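Local coordinates for protein class D beta-lactamase (Fusobacterium nucleatum subsp. polymorphum, PDB 4IED) that probably hydrolyses beta-lactam antibiotics to substituted beta-amino acids, as a member of the class D beta-lactamase family, at residues Asn13-Phe22 against Lys40-Arg48; Ile192-Ala200 against Ile230-Glu240. All coordinates share one frame; numbering follows the deposited sequence. Where two conformers were deposited one is given.

Contact 1 (Asn13-Phe22 against Lys40-Arg48); sequences NENQFMKEIF and KIDYYNLDR
The backbone of E14 runs beside that of Y44, their CA atoms 5.2 Å apart, where the N-terminal helix of the beta-lactamase fold packs on edge strand 40-44, one of the two outermost strands of the antiparallel sheet. The short helix and strand axes approach to 7.3 Å and run within 25° of parallel. One direct backbone bond joins the segments, from N15 N to Y43 O; beside it Y43 N donates to a water that lies very close to N13 O.

N15 is the N-cap of helix 16-25. Its chi1 of 180° swings the amide away from its own backbone N, and the amide divides its work: OD1 accepts from M18 N, while ND2 gives an almost straight bond (171°) to D42 OD2, meeting that oxygen from above the carboxylate plane. This fixes which way round the amide sits.

Between helix and strand the Y44 ring forms an offset stack with the ring of F22, centroids 4.4 Å apart, and F22 CB lies over the same Y44 face. M18 sends an extended chain along the strand, SD 3.6 Å from Y43 C, and also touches F31 and V33 of strand 29-35. E14 spans from the Y43 ring, where its CA lies over a face, past Y44 to the start of helix 46-49. There E14 OE2 takes a bond of 2.8 Å from N45 N, above the carboxylate plane, and another from a water that itself accepts from L46 N at 2.9 Å.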
loop_
_atom_site.group_PDB
_atom_site.type_symbol
_atom_site.label_atom_id
_atom_site.label_comp_id
_atom_site.label_asym_id
_atom_site.label_seq_id
_atom_site.Cartn_x
_atom_site.Cartn_y
_atom_site.Cartn_z
ATOM N N ASN A 13 -11.577 12.089 19.075
ATOM C CA ASN A 13 -11.968 10.878 19.804
ATOM C C ASN A 13 -11.467 9.643 19.055
ATOM O O ASN A 13 -11.834 9.434 17.872
ATOM C CB ASN A 13 -13.492 10.807 19.847
ATOM C CG ASN A 13 -14.013 10.468 21.216
ATOM O OD1 ASN A 13 -14.585 9.399 21.428
ATOM N ND2 ASN A 13 -13.835 11.393 22.158
ATOM N N GLU A 14 -10.662 8.796 19.699
ATOM C CA GLU A 14 -10.338 7.547 19.068
ATOM C C GLU A 14 -11.624 6.738 18.812
ATOM O O GLU A 14 -12.503 6.751 19.652
ATOM C CB GLU A 14 -9.430 6.717 19.961
ATOM C CG GLU A 14 -8.000 7.191 19.946
ATOM C CD GLU A 14 -7.021 6.282 20.708
ATOM O OE1 GLU A 14 -7.407 5.563 21.716
ATOM O OE2 GLU A 14 -5.837 6.353 20.320
ATOM N N ASN A 15 -11.701 6.009 17.716
ATOM C CA ASN A 15 -12.741 5.012 17.517
ATOM C C ASN A 15 -12.582 3.938 18.612
ATOM O O ASN A 15 -11.526 3.325 18.794
ATOM C CB ASN A 15 -12.629 4.418 16.097
ATOM C CG ASN A 15 -13.687 3.365 15.831
ATOM O OD1 ASN A 15 -13.560 2.246 16.314
ATOM N ND2 ASN A 15 -14.778 3.732 15.121
ATOM N N GLN A 16 -13.627 3.739 19.341
ATOM C CA GLN A 16 -13.578 2.869 20.497
ATOM C C GLN A 16 -13.470 1.417 20.117
ATOM O O GLN A 16 -12.851 0.673 20.830
ATOM C CB GLN A 16 -14.793 3.194 21.403
ATOM C CG GLN A 16 -14.657 4.540 22.129
ATOM C CD GLN A 16 -13.293 4.710 22.882
ATOM O OE1 GLN A 16 -13.015 4.063 23.946
ATOM N NE2 GLN A 16 -12.433 5.580 22.325
ATOM N N PHE A 17 -14.096 0.994 19.021
ATOM C CA PHE A 17 -13.916 -0.373 18.579
ATOM C C PHE A 17 -12.473 -0.649 18.121
ATOM O O PHE A 17 -11.850 -1.656 18.490
ATOM C CB PHE A 17 -14.905 -0.715 17.449
ATOM C CG PHE A 17 -14.938 -2.174 17.150
ATOM C CD1 PHE A 17 -15.354 -3.053 18.141
ATOM C CD2 PHE A 17 -14.441 -2.673 16.007
ATOM C CE1 PHE A 17 -15.326 -4.379 17.927
ATOM C CE2 PHE A 17 -14.458 -4.015 15.775
ATOM C CZ PHE A 17 -14.817 -4.859 16.771
ATOM N N MET A 18 -11.896 0.279 17.404
ATOM C CA MET A 18 -10.483 0.065 17.056
ATOM C C MET A 18 -9.618 -0.057 18.330
ATOM O O MET A 18 -8.701 -0.879 18.420
ATOM C CB MET A 18 -9.964 1.214 16.222
ATOM C CG MET A 18 -10.589 1.358 14.872
ATOM S SD MET A 18 -9.855 2.715 13.971
ATOM C CE MET A 18 -10.721 2.559 12.424
ATOM N N LYS A 19 -9.840 0.846 19.285
ATOM C CA LYS A 19 -9.118 0.781 20.567
ATOM C C LYS A 19 -9.224 -0.600 21.223
ATOM O O LYS A 19 -8.204 -1.161 21.637
ATOM C CB LYS A 19 -9.618 1.905 21.486
ATOM C CG LYS A 19 -8.941 1.875 22.840
ATOM C CD LYS A 19 -9.526 2.957 23.679
ATOM C CE LYS A 19 -8.852 2.862 25.042
ATOM N NZ LYS A 19 -9.185 3.961 25.953
ATOM N N GLU A 20 -10.428 -1.159 21.258
ATOM C CA GLU A 20 -10.637 -2.455 21.893
ATOM C C GLU A 20 -9.864 -3.549 21.163
ATOM O O GLU A 20 -9.257 -4.401 21.849
ATOM C CB GLU A 20 -12.086 -2.879 21.996
ATOM C CG GLU A 20 -12.269 -4.420 22.182
ATOM C CD GLU A 20 -11.427 -5.194 23.278
ATOM O OE1 GLU A 20 -11.643 -6.439 23.315
ATOM O OE2 GLU A 20 -10.567 -4.681 24.124
ATOM N N ILE A 21 -9.884 -3.560 19.819
ATOM C CA ILE A 21 -9.212 -4.654 19.119
ATOM C C ILE A 21 -7.702 -4.567 19.370
ATOM O O ILE A 21 -7.057 -5.567 19.630
ATOM C CB ILE A 21 -9.608 -4.760 17.640
ATOM C CG1 ILE A 21 -9.083 -3.590 16.854
ATOM C CG2 ILE A 21 -11.112 -4.796 17.477
ATOM C CD1 ILE A 21 -7.614 -3.778 16.470
ATOM N N PHE A 22 -7.126 -3.369 19.315
ATOM C CA PHE A 22 -5.708 -3.229 19.561
ATOM C C PHE A 22 -5.318 -3.681 20.967
ATOM O O PHE A 22 -4.310 -4.364 21.164
ATOM C CB PHE A 22 -5.240 -1.812 19.327
ATOM C CG PHE A 22 -4.815 -1.520 17.906
ATOM C CD1 PHE A 22 -5.738 -1.194 16.899
ATOM C CD2 PHE A 22 -3.472 -1.532 17.577
ATOM C CE1 PHE A 22 -5.323 -0.912 15.648
ATOM C CE2 PHE A 22 -3.071 -1.243 16.286
ATOM C CZ PHE A 22 -4.014 -0.889 15.291
ATOM N N LYS A 40 -15.253 11.925 6.945
ATOM C CA LYS A 40 -14.761 11.897 8.318
ATOM C C LYS A 40 -13.804 10.731 8.481
ATOM O O LYS A 40 -13.782 9.760 7.719
ATOM C CB LYS A 40 -15.884 11.751 9.280
ATOM C CG LYS A 40 -16.547 10.393 9.116
ATOM C CD LYS A 40 -17.702 10.191 10.086
ATOM C CE LYS A 40 -17.954 11.442 10.942
ATOM N NZ LYS A 40 -18.757 11.313 12.209
ATOM N N ILE A 41 -12.972 10.858 9.506
ATOM C CA ILE A 41 -11.992 9.888 9.833
ATOM C C ILE A 41 -12.294 9.174 11.108
ATOM O O ILE A 41 -12.808 9.802 12.086
ATOM C CB ILE A 41 -10.626 10.608 10.035
ATOM C CG1 ILE A 41 -10.066 11.052 8.690
ATOM C CG2 ILE A 41 -9.609 9.735 10.709
ATOM C CD1 ILE A 41 -8.967 12.075 8.819
ATOM N N ASP A 42 -11.999 7.882 11.158
ATOM C CA ASP A 42 -12.040 7.098 12.369
ATOM C C ASP A 42 -10.642 6.596 12.599
ATOM O O ASP A 42 -10.017 6.100 11.655
ATOM C CB ASP A 42 -13.054 5.934 12.272
ATOM C CG ASP A 42 -14.491 6.418 12.481
ATOM O OD1 ASP A 42 -15.112 6.843 11.483
ATOM O OD2 ASP A 42 -14.937 6.393 13.678
ATOM N N TYR A 43 -10.139 6.693 13.824
ATOM C CA TYR A 43 -8.730 6.348 14.009
ATOM C C TYR A 43 -8.447 5.726 15.392
ATOM O O TYR A 43 -9.223 5.906 16.309
ATOM C CB TYR A 43 -7.820 7.552 13.789
ATOM C CG TYR A 43 -7.984 8.600 14.889
ATOM C CD1 TYR A 43 -7.339 8.446 16.101
ATOM C CD2 TYR A 43 -8.860 9.629 14.762
ATOM C CE1 TYR A 43 -7.474 9.374 17.136
ATOM C CE2 TYR A 43 -9.030 10.533 15.772
ATOM C CZ TYR A 43 -8.380 10.360 16.980
ATOM O OH TYR A 43 -8.564 11.288 18.023
ATOM N N TYR A 44 -7.272 5.100 15.486
ATOM C CA TYR A 44 -6.639 4.644 16.739
ATOM C C TYR A 44 -5.204 5.157 16.666
ATOM O O TYR A 44 -4.532 4.940 15.660
ATOM C CB TYR A 44 -6.673 3.152 16.834
ATOM C CG TYR A 44 -5.928 2.672 18.061
ATOM C CD1 TYR A 44 -6.438 2.873 19.331
ATOM C CD2 TYR A 44 -4.645 2.160 17.963
ATOM C CE1 TYR A 44 -5.730 2.417 20.450
ATOM C CE2 TYR A 44 -3.946 1.729 19.055
ATOM C CZ TYR A 44 -4.502 1.843 20.283
ATOM O OH TYR A 44 -3.836 1.421 21.422
ATOM N N ASN A 45 -4.773 5.820 17.737
ATOM C CA ASN A 45 -3.414 6.356 17.905
ATOM C C ASN A 45 -3.107 7.473 16.938
ATOM O O ASN A 45 -2.408 7.271 15.974
ATOM C CB ASN A 45 -2.420 5.227 17.840
ATOM C CG ASN A 45 -1.077 5.602 18.392
ATOM O OD1 ASN A 45 -0.779 6.814 18.575
ATOM N ND2 ASN A 45 -0.245 4.633 18.636
ATOM N N LEU A 46 -3.703 8.629 17.205
ATOM C CA LEU A 46 -3.516 9.807 16.336
ATOM C C LEU A 46 -2.102 10.275 16.052
ATOM O O LEU A 46 -1.718 10.544 14.920
ATOM C CB LEU A 46 -4.333 11.007 16.862
ATOM C CG LEU A 46 -4.487 12.181 15.830
ATOM C CD1 LEU A 46 -5.136 11.736 14.563
ATOM C CD2 LEU A 46 -5.267 13.329 16.412
ATOM N N ASP A 47 -1.288 10.271 17.062
ATOM C CA ASP A 47 0.085 10.707 16.890
ATOM C C ASP A 47 0.844 9.748 16.005
ATOM O O ASP A 47 1.564 10.186 15.052
ATOM C CB ASP A 47 0.817 10.830 18.216
ATOM C CG ASP A 47 0.445 12.088 18.992
ATOM O OD1 ASP A 47 -0.298 12.980 18.477
ATOM O OD2 ASP A 47 0.868 12.126 20.160
ATOM N N ARG A 48 0.620 8.431 16.210
ATOM C CA ARG A 48 1.273 7.528 15.245
ATOM C C ARG A 48 0.600 7.561 13.862
ATOM O O ARG A 48 1.286 7.330 12.890
ATOM C CB ARG A 48 1.302 6.119 15.849
ATOM C CG ARG A 48 2.016 5.124 14.972
ATOM C CD ARG A 48 2.188 3.811 15.669
ATOM N NE ARG A 48 2.711 2.798 14.738
ATOM C CZ ARG A 48 3.556 1.806 15.063
ATOM N NH1 ARG A 48 4.038 1.632 16.263
ATOM N NH2 ARG A 48 3.861 0.956 14.086
HETATM O O HOH W 1 -11.861 8.410 15.585
HETATM O O HOH W 2 -4.933 9.034 19.836
#

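Contact 2 (Ile192-Ala200 against Ile230-Glu240); sequences ILHGKTGWA and ISDSKFLPKRE
W199 lays one face of its indole against L236, the two side chains crossing at about a right angle. The CD2 methyl of L236 stands 3.7 Å from the centroid of the five-membered ring, only 8° off its normal, while CD1 reaches over the six-membered ring to CE3. W199 projects from strand 192-200 and sets its ring against the loop that precedes helix 238-249. At the ring edge NE1 donates to I230 O at 2.9 Å; the oxygen lies in the indole plane, and the bond is fairly straight (156°). W199 CH2 comes within 3.7 Å of S233 N, obliquely, where a short 3-10 turn begins.

The guanidinium of R239 is sandwiched: CD2 of L236 sits over the centre of one face, and CB of T197 lies over the opposite face, nearer the rim. Thus the one L236 methyl bridges the indole and the guanidinium. The R239 chain bends at chi3 (-70°), turning NE back to L236 O at 3.0 Å, while NH1 reaches G198 O at 2.8 Å in a weak, bent bond. L236 O also accepts from R239 N, on the other face of its plane from NE. F211 of strand 208-216 and L228 of strand 221-229 touch R239 as well.

The chemistry is thus mixed: the in-plane NE1 bond and the L236 packing fix the turn of the indole, whereas the guanidinium is held mainly by its two covered faces, with bent bonds to L236 O and, weakly, to G198 O.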
loop_
_atom_site.group_PDB
_atom_site.type_symbol
_atom_site.label_atom_id
_atom_site.label_comp_id
_atom_site.label_asym_id
_atom_site.label_seq_id
_atom_site.Cartn_x
_atom_site.Cartn_y
_atom_site.Cartn_z
ATOM N N ILE A 192 -16.204 -4.201 -2.617
ATOM C CA ILE A 192 -14.950 -4.675 -3.240
ATOM C C ILE A 192 -13.784 -4.029 -2.437
ATOM O O ILE A 192 -13.719 -2.808 -2.232
ATOM C CB ILE A 192 -14.894 -4.310 -4.743
ATOM C CG1 ILE A 192 -13.656 -4.947 -5.325
ATOM C CG2 ILE A 192 -14.997 -2.890 -5.029
ATOM C CD1 ILE A 192 -13.667 -4.879 -6.821
ATOM N N LEU A 193 -12.915 -4.922 -1.963
ATOM C CA LEU A 193 -11.731 -4.596 -1.172
ATOM C C LEU A 193 -10.531 -4.625 -2.117
ATOM O O LEU A 193 -10.304 -5.611 -2.799
ATOM C CB LEU A 193 -11.555 -5.632 -0.114
ATOM C CG LEU A 193 -10.244 -5.647 0.673
ATOM C CD1 LEU A 193 -10.015 -4.366 1.455
ATOM C CD2 LEU A 193 -10.090 -6.893 1.555
ATOM N N HIS A 194 -9.821 -3.495 -2.147
ATOM C CA HIS A 194 -8.515 -3.321 -2.777
ATOM C C HIS A 194 -7.465 -3.039 -1.686
ATOM O O HIS A 194 -7.725 -2.444 -0.642
ATOM C CB HIS A 194 -8.536 -2.105 -3.636
ATOM C CG HIS A 194 -9.486 -2.163 -4.800
ATOM N ND1 HIS A 194 -10.847 -1.948 -4.764
ATOM C CD2 HIS A 194 -9.148 -2.256 -6.101
ATOM C CE1 HIS A 194 -11.310 -2.021 -6.013
ATOM N NE2 HIS A 194 -10.284 -2.134 -6.834
ATOM N N GLY A 195 -6.253 -3.538 -1.917
ATOM C CA GLY A 195 -5.170 -3.173 -0.965
ATOM C C GLY A 195 -3.852 -3.818 -1.266
ATOM O O GLY A 195 -3.681 -4.462 -2.333
ATOM N N LYS A 196 -2.869 -3.454 -0.410
ATOM C CA LYS A 196 -1.502 -3.948 -0.524
ATOM C C LYS A 196 -0.906 -4.051 0.881
ATOM O O LYS A 196 -1.003 -3.122 1.659
ATOM C CB LYS A 196 -0.662 -3.017 -1.379
ATOM C CG LYS A 196 0.779 -3.425 -1.576
ATOM C CD LYS A 196 0.933 -4.602 -2.516
ATOM C CE LYS A 196 2.312 -5.195 -2.615
ATOM N NZ LYS A 196 2.641 -6.085 -1.526
ATOM N N THR A 197 -0.229 -5.176 1.096
ATOM C CA THR A 197 0.496 -5.421 2.370
ATOM C C THR A 197 1.956 -5.039 2.192
ATOM O O THR A 197 2.522 -4.938 1.076
ATOM C CB THR A 197 0.406 -6.880 2.758
ATOM O OG1 THR A 197 0.793 -7.676 1.602
ATOM C CG2 THR A 197 -0.971 -7.279 3.206
ATOM N N GLY A 198 2.593 -4.724 3.305
ATOM C CA GLY A 198 4.068 -4.457 3.320
ATOM C C GLY A 198 4.653 -4.712 4.688
ATOM O O GLY A 198 3.920 -4.776 5.648
ATOM N N TRP A 199 5.940 -4.941 4.711
ATOM C CA TRP A 199 6.614 -5.196 5.981
ATOM C C TRP A 199 8.040 -4.538 5.862
ATOM O O TRP A 199 8.910 -5.007 5.126
ATOM C CB TRP A 199 6.769 -6.694 6.263
ATOM C CG TRP A 199 7.211 -7.043 7.673
ATOM C CD1 TRP A 199 6.984 -6.338 8.814
ATOM C CD2 TRP A 199 7.832 -8.281 8.082
ATOM N NE1 TRP A 199 7.430 -7.067 9.915
ATOM C CE2 TRP A 199 7.947 -8.256 9.487
ATOM C CE3 TRP A 199 8.307 -9.388 7.381
ATOM C CZ2 TRP A 199 8.563 -9.289 10.182
ATOM C CZ3 TRP A 199 8.914 -10.421 8.103
ATOM C CH2 TRP A 199 8.999 -10.344 9.469
ATOM N N ALA A 200 8.235 -3.519 6.671
ATOM C CA ALA A 200 9.518 -2.805 6.705
ATOM C C ALA A 200 10.433 -3.478 7.738
ATOM O O ALA A 200 10.213 -3.295 8.907
ATOM C CB ALA A 200 9.311 -1.370 7.063
ATOM N N ILE A 230 5.546 -5.342 14.193
ATOM C CA ILE A 230 5.511 -6.787 13.948
ATOM C C ILE A 230 6.910 -7.268 13.748
ATOM O O ILE A 230 7.563 -6.934 12.768
ATOM C CB ILE A 230 4.628 -7.224 12.806
ATOM C CG1 ILE A 230 3.177 -6.952 13.116
ATOM C CG2 ILE A 230 4.790 -8.716 12.523
ATOM C CD1 ILE A 230 2.305 -6.995 11.881
ATOM N N SER A 231 7.413 -7.980 14.756
ATOM C CA SER A 231 8.756 -8.527 14.715
ATOM C C SER A 231 8.833 -9.960 14.168
ATOM O O SER A 231 9.941 -10.412 13.797
ATOM C CB SER A 231 9.427 -8.437 16.099
ATOM O OG SER A 231 9.562 -7.005 16.406
ATOM N N ASP A 232 7.745 -10.710 14.121
ATOM C CA ASP A 232 7.813 -12.111 13.728
ATOM C C ASP A 232 6.833 -12.233 12.571
ATOM O O ASP A 232 5.705 -11.774 12.652
ATOM C CB ASP A 232 7.307 -13.025 14.825
ATOM C CG ASP A 232 7.743 -14.465 14.600
ATOM O OD1 ASP A 232 7.232 -15.003 13.612
ATOM O OD2 ASP A 232 8.532 -15.100 15.323
ATOM N N SER A 233 7.227 -12.911 11.530
ATOM C CA SER A 233 6.330 -13.161 10.389
ATOM C C SER A 233 5.042 -13.921 10.738
ATOM O O SER A 233 3.931 -13.744 10.137
ATOM C CB SER A 233 7.154 -13.880 9.324
ATOM O OG SER A 233 7.455 -15.208 9.693
ATOM N N LYS A 234 5.078 -14.667 11.830
ATOM C CA LYS A 234 3.885 -15.322 12.334
ATOM C C LYS A 234 2.711 -14.326 12.593
ATOM O O LYS A 234 1.540 -14.753 12.562
ATOM C CB LYS A 234 4.189 -16.133 13.619
ATOM C CG LYS A 234 4.853 -17.475 13.317
ATOM C CD LYS A 234 6.340 -17.659 13.604
ATOM C CE LYS A 234 6.836 -17.992 15.037
ATOM N NZ LYS A 234 7.185 -19.348 15.786
ATOM N N PHE A 235 2.996 -13.072 12.907
ATOM C CA PHE A 235 1.946 -12.059 13.249
ATOM C C PHE A 235 1.611 -11.179 12.082
ATOM O O PHE A 235 0.706 -10.393 12.238
ATOM C CB PHE A 235 2.402 -11.200 14.472
ATOM C CG PHE A 235 1.944 -11.744 15.846
ATOM C CD1 PHE A 235 1.498 -13.080 16.063
ATOM C CD2 PHE A 235 1.843 -10.852 16.875
ATOM C CE1 PHE A 235 1.031 -13.486 17.311
ATOM C CE2 PHE A 235 1.409 -11.278 18.158
ATOM C CZ PHE A 235 1.008 -12.564 18.339
ATOM N N LEU A 236 2.209 -11.427 10.930
ATOM C CA LEU A 236 1.804 -10.611 9.775
ATOM C C LEU A 236 0.289 -10.734 9.402
ATOM O O LEU A 236 -0.272 -9.772 8.960
ATOM C CB LEU A 236 2.678 -10.955 8.573
ATOM C CG LEU A 236 4.128 -10.481 8.701
ATOM C CD1 LEU A 236 4.969 -11.028 7.563
ATOM C CD2 LEU A 236 4.158 -8.938 8.602
ATOM N N PRO A 237 -0.372 -11.896 9.624
ATOM C CA PRO A 237 -1.789 -11.978 9.281
ATOM C C PRO A 237 -2.631 -10.983 10.050
ATOM O O PRO A 237 -3.770 -10.684 9.668
ATOM C CB PRO A 237 -2.116 -13.410 9.675
ATOM C CG PRO A 237 -0.844 -14.183 9.407
ATOM C CD PRO A 237 0.243 -13.235 9.933
ATOM N N LYS A 238 -2.131 -10.487 11.191
ATOM C CA LYS A 238 -2.910 -9.572 12.032
ATOM C C LYS A 238 -3.223 -8.255 11.322
ATOM O O LYS A 238 -4.192 -7.607 11.694
ATOM C CB LYS A 238 -2.153 -9.237 13.343
ATOM C CG LYS A 238 -1.837 -10.415 14.312
ATOM C CD LYS A 238 -2.739 -10.594 15.493
ATOM C CE LYS A 238 -2.218 -11.655 16.508
ATOM N NZ LYS A 238 -3.319 -12.181 17.405
ATOM N N ARG A 239 -2.378 -7.815 10.407
ATOM C CA ARG A 239 -2.640 -6.523 9.660
ATOM C C ARG A 239 -4.016 -6.569 9.047
ATOM O O ARG A 239 -4.869 -5.706 9.342
ATOM C CB ARG A 239 -1.616 -6.318 8.617
ATOM C CG ARG A 239 -0.154 -6.375 9.091
ATOM C CD ARG A 239 0.782 -6.343 7.929
ATOM N NE ARG A 239 0.695 -7.613 7.165
ATOM C CZ ARG A 239 1.471 -7.997 6.156
ATOM N NH1 ARG A 239 2.492 -7.220 5.784
ATOM N NH2 ARG A 239 1.292 -9.165 5.604
ATOM N N GLU A 240 -4.259 -7.597 8.181
ATOM C CA GLU A 240 -5.545 -7.720 7.475
ATOM C C GLU A 240 -6.633 -8.211 8.462
ATOM O O GLU A 240 -7.783 -7.783 8.305
ATOM C CB GLU A 240 -5.361 -8.675 6.367
ATOM C CG GLU A 240 -6.683 -8.844 5.597
ATOM C CD GLU A 240 -6.475 -9.432 4.212
ATOM O OE1 GLU A 240 -7.527 -9.659 3.508
ATOM O OE2 GLU A 240 -5.386 -9.698 3.718
#

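In the fold
Contact 1 closes before contact 2 opens, so the two come in series along the chain, with centres 18 Å apart and nearest atoms about 7 Å apart; they do not touch. Both reach the same six-stranded antiparallel sheet: contact 1 at edge strand 40-44, contact 2 at strand 192-200, with strands 29-35, 221-229 and 208-216 in between. Helix 238-249 also relates them. Its start belongs to contact 2, and farther along it I242 and Y246 meet I21, N15 and M18 of segment 13-22. The N- and C-terminal helices therefore pack together against one sheet, tying both ends of the chain into the transpeptidase-type domain.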